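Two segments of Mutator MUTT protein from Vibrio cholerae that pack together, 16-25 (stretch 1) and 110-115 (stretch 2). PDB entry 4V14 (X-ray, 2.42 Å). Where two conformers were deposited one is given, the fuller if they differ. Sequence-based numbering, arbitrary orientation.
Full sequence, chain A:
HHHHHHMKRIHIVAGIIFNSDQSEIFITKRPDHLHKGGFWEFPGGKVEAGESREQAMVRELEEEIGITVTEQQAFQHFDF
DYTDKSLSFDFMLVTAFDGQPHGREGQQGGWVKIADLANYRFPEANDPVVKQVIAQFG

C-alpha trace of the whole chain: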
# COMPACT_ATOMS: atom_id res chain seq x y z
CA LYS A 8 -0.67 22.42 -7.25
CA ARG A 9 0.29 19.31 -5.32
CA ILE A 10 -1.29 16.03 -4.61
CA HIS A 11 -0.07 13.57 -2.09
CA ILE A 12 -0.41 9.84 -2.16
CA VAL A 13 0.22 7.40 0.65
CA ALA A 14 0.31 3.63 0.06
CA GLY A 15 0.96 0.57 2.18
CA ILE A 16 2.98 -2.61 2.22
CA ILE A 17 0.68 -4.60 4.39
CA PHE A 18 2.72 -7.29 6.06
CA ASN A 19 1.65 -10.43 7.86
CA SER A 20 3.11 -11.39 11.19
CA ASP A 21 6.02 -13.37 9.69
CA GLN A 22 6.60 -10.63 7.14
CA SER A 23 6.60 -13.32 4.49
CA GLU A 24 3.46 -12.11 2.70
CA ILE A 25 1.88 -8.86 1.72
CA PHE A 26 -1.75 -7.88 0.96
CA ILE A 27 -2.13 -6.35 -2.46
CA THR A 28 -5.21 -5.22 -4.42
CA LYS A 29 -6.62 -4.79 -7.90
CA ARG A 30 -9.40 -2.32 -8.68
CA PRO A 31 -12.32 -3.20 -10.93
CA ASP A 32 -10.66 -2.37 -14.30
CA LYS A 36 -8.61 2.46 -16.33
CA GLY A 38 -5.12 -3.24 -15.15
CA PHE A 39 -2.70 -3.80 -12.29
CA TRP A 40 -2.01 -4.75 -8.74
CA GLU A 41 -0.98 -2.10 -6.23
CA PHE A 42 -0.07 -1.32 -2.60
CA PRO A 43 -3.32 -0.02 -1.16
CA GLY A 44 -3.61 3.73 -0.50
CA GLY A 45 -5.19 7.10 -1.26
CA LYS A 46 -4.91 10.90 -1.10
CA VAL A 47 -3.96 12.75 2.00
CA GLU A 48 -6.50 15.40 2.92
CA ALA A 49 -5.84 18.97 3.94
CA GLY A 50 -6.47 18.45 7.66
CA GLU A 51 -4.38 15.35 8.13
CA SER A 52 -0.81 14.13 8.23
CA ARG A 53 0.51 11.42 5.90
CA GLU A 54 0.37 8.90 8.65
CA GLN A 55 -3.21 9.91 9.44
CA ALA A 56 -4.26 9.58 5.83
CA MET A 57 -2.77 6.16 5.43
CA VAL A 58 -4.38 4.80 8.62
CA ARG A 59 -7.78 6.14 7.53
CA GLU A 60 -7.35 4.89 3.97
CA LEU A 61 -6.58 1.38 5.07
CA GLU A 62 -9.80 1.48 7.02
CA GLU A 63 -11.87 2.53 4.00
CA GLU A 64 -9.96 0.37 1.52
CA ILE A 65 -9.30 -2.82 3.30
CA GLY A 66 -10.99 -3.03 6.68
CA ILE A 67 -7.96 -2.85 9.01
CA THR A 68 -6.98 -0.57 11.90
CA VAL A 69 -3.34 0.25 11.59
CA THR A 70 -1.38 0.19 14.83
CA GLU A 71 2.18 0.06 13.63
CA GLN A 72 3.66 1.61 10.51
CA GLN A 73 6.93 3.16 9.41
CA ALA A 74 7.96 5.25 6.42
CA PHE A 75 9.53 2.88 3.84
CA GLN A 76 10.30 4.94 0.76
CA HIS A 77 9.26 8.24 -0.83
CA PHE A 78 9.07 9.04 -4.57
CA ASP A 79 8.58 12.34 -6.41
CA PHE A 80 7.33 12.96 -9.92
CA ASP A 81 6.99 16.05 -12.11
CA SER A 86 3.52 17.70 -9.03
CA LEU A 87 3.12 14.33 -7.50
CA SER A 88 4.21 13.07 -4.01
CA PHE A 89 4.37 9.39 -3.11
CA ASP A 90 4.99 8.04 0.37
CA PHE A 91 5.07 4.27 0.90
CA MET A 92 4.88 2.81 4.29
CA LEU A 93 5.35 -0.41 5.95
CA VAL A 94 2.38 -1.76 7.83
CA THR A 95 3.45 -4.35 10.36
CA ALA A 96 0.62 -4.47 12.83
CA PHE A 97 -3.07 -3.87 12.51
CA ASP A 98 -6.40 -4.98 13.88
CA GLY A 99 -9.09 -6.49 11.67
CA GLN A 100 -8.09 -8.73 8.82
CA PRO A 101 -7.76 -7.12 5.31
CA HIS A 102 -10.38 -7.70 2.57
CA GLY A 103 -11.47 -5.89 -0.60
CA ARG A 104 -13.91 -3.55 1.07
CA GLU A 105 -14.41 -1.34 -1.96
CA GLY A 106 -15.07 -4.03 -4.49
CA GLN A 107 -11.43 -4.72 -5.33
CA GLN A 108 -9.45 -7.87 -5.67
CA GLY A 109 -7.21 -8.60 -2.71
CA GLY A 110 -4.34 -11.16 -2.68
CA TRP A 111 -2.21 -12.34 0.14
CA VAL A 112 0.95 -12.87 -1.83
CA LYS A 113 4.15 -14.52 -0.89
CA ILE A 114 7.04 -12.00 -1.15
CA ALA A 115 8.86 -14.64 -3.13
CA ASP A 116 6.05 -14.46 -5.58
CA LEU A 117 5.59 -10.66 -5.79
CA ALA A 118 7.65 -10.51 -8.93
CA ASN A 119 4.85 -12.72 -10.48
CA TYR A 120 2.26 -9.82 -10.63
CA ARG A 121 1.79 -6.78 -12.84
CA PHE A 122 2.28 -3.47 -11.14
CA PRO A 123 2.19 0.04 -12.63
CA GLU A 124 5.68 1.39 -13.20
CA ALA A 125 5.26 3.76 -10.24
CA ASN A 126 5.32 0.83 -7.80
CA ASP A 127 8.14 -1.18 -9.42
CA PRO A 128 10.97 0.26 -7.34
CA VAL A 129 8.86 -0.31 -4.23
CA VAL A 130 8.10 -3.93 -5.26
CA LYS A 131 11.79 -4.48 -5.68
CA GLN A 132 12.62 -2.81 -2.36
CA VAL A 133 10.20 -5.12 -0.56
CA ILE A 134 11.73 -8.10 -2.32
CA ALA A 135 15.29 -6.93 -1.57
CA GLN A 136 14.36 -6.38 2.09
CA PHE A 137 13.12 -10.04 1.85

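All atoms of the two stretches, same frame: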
# COMPACT_ATOMS: atom_id res chain seq x y z
N ILE A 16 2.57 -1.23 2.20
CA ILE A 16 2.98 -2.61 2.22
C ILE A 16 2.47 -3.23 3.46
O ILE A 16 3.05 -3.09 4.50
CB ILE A 16 4.49 -2.81 2.19
CG1 ILE A 16 5.02 -2.27 0.92
CG2 ILE A 16 4.87 -4.29 2.29
CD1 ILE A 16 5.74 -1.06 1.18
N ILE A 17 1.37 -3.93 3.32
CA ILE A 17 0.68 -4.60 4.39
C ILE A 17 1.29 -5.97 4.58
O ILE A 17 1.22 -6.82 3.71
CB ILE A 17 -0.78 -4.71 4.09
CG1 ILE A 17 -1.36 -3.29 3.94
CG2 ILE A 17 -1.46 -5.35 5.20
CD1 ILE A 17 -2.72 -3.22 3.26
N PHE A 18 1.92 -6.14 5.72
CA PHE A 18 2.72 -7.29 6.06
C PHE A 18 1.91 -8.18 7.00
O PHE A 18 1.17 -7.71 7.87
CB PHE A 18 4.04 -6.84 6.72
CG PHE A 18 5.16 -6.60 5.75
CD1 PHE A 18 5.43 -7.51 4.77
CD2 PHE A 18 5.99 -5.50 5.85
CE1 PHE A 18 6.46 -7.33 3.89
CE2 PHE A 18 7.03 -5.32 4.97
N ASN A 19 2.06 -9.49 6.82
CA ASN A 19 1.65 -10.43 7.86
C ASN A 19 2.66 -10.50 8.97
O ASN A 19 3.71 -9.88 8.91
CB ASN A 19 1.46 -11.83 7.28
CG ASN A 19 2.76 -12.43 6.76
OD1 ASN A 19 3.78 -11.74 6.69
ND2 ASN A 19 2.74 -13.71 6.42
N SER A 20 2.34 -11.33 9.97
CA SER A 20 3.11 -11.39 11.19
C SER A 20 4.51 -11.89 10.94
O SER A 20 5.44 -11.36 11.50
CB SER A 20 2.40 -12.26 12.25
OG SER A 20 1.59 -11.49 13.17
N ASP A 21 4.67 -12.89 10.07
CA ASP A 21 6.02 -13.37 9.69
C ASP A 21 6.73 -12.46 8.71
O ASP A 21 7.90 -12.62 8.46
CB ASP A 21 5.95 -14.75 9.08
CG ASP A 21 5.70 -15.82 10.09
OD1 ASP A 21 6.43 -15.94 11.13
OD2 ASP A 21 4.74 -16.58 9.84
N GLN A 22 6.03 -11.48 8.15
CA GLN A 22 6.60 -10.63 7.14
C GLN A 22 7.12 -11.49 6.01
O GLN A 22 8.24 -11.30 5.53
CB GLN A 22 7.72 -9.78 7.72
CG GLN A 22 7.23 -8.83 8.78
CD GLN A 22 8.36 -8.11 9.41
OE1 GLN A 22 9.53 -8.42 9.14
NE2 GLN A 22 8.05 -7.15 10.26
N SER A 23 6.31 -12.46 5.62
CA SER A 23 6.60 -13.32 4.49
C SER A 23 5.59 -13.03 3.38
O SER A 23 5.74 -13.48 2.27
CB SER A 23 6.57 -14.83 4.91
OG SER A 23 5.31 -15.24 5.47
N GLU A 24 4.55 -12.29 3.68
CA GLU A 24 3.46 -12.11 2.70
C GLU A 24 3.00 -10.67 2.77
O GLU A 24 3.11 -10.03 3.81
CB GLU A 24 2.26 -13.09 2.95
CG GLU A 24 2.59 -14.55 2.86
CD GLU A 24 1.39 -15.52 3.07
OE2 GLU A 24 1.58 -16.81 3.09
N ILE A 25 2.55 -10.14 1.66
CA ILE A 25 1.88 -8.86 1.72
C ILE A 25 0.51 -8.93 1.04
O ILE A 25 0.33 -9.69 0.09
CB ILE A 25 2.74 -7.68 1.09
CG1 ILE A 25 2.67 -7.69 -0.41
CG2 ILE A 25 4.16 -7.71 1.57
CD1 ILE A 25 3.18 -8.91 -1.02
N GLY A 110 -5.14 -9.92 -2.65
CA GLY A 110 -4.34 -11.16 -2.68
C GLY A 110 -3.40 -11.07 -1.52
O GLY A 110 -2.85 -10.00 -1.20
N TRP A 111 -3.32 -12.16 -0.78
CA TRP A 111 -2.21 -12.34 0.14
C TRP A 111 -1.16 -13.04 -0.67
O TRP A 111 -1.39 -14.16 -1.12
CB TRP A 111 -2.57 -13.17 1.40
CG TRP A 111 -3.01 -12.34 2.62
CD1 TRP A 111 -4.26 -12.37 3.23
CD2 TRP A 111 -2.22 -11.41 3.38
NE1 TRP A 111 -4.27 -11.52 4.28
CE2 TRP A 111 -3.04 -10.91 4.41
CE3 TRP A 111 -0.88 -10.97 3.30
CZ2 TRP A 111 -2.58 -9.98 5.37
CZ3 TRP A 111 -0.44 -10.03 4.20
CH2 TRP A 111 -1.30 -9.52 5.23
N VAL A 112 -0.04 -12.37 -0.89
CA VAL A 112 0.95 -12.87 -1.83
C VAL A 112 2.32 -12.96 -1.19
O VAL A 112 2.92 -11.99 -0.72
CB VAL A 112 1.07 -12.03 -3.07
CG1 VAL A 112 1.96 -12.73 -4.12
CG2 VAL A 112 -0.22 -11.85 -3.68
N LYS A 113 2.79 -14.20 -1.25
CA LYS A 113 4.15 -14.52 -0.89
C LYS A 113 5.15 -13.51 -1.53
O LYS A 113 5.09 -13.22 -2.73
CB LYS A 113 4.44 -15.95 -1.37
CG LYS A 113 3.22 -16.88 -1.43
NZ LYS A 113 2.27 -20.10 0.37
N ILE A 114 6.01 -12.95 -0.71
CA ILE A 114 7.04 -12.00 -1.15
C ILE A 114 7.94 -12.55 -2.28
O ILE A 114 8.33 -11.85 -3.21
CB ILE A 114 7.89 -11.64 0.06
CG1 ILE A 114 7.87 -10.19 0.39
CG2 ILE A 114 9.34 -12.14 -0.05
CD1 ILE A 114 7.40 -10.01 1.83
N ALA A 115 8.31 -13.81 -2.10
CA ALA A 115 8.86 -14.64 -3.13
C ALA A 115 8.19 -14.45 -4.43
O ALA A 115 8.82 -14.59 -5.49
CB ALA A 115 8.70 -16.13 -2.72

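Residues 16-25 form a hairpin-like segment, two strand pieces joined by a type I turn, and the second of these pieces pairs antiparallel with the strand at 110-113. Together the two stretches bury 498 Å² of surface, although touching residues are at least 85 positions apart in sequence.

Ile 16 makes no contact with stretch 2. At Ile 17 the chain reaches the indole of Trp 111: the carbonyl Ile 17 O lies 3.6 Å from Trp 111 CZ3, and the branch methyl Ile 17 CG2 sits 4.2 Å from Trp 111 CH2. Phe 18 faces the other way at its CA-to-CB bond, but its ring swings back so that Phe 18 CE1 meets Ile 114 CD1 at 3.5 Å, a close apolar contact. Its backbone, meanwhile, passes the edge of the indole, with Phe 18 C 3.9 Å from Trp 111 CH2.

Asn 19 organises the turn that runs to Gln 22. The turn is closed by Gln 22 N donating to Asn 19 O (2.9 Å), and the side-chain oxygen Asn 19 OD1 accepts from Ser 23 N (2.8 Å) and Glu 24 N (3.2 Å), while Asn 19 ND2 donates to Ser 23 OG (3.1 Å). A further bond, Asn 19 N to Glu 24 O (3.2 Å), ties the two arms together. Asn 19 also packs against the tryptophan, its CB 4.0 Å from Trp 111 CZ3. Ser 20 and Asp 21, at the exposed tip, stay clear of stretch 2.

The ladder between the stretches starts at Ser 23, whose O accepts a nearly linear hydrogen bond from Ile 114 N (3.0 Å, 174°). Glu 24 and Lys 113 form the non-hydrogen-bonded pair, their CA atoms 4.4 Å apart and their side chains on the same face of the sheet. Their opposite charges are near each other, but Glu 24 OE2 and Lys 113 NZ are 4.3 Å apart, beyond a salt bridge, and both side chains are incompletely modelled. Glu 24 CB rests 3.8 Å from Trp 111 CE3, and Glu 24 CA makes a CA-H...O contact with Val 112 O (3.5 Å).

Ile 25 completes the pairing with Val 112 through two reciprocal bonds, Ile 25 N to Val 112 O (3.0 Å) and Val 112 N to Ile 25 O (2.9 Å). Both side chains lie on the face opposite Glu 24 and Lys 113, where Ile 25 CD1 approaches Val 112 CB at 4.3 Å. Ile 25 CG2 also touches Ile 114 CD1 (4.0 Å), so that this terminal methyl meets both Ile 25 and Phe 18.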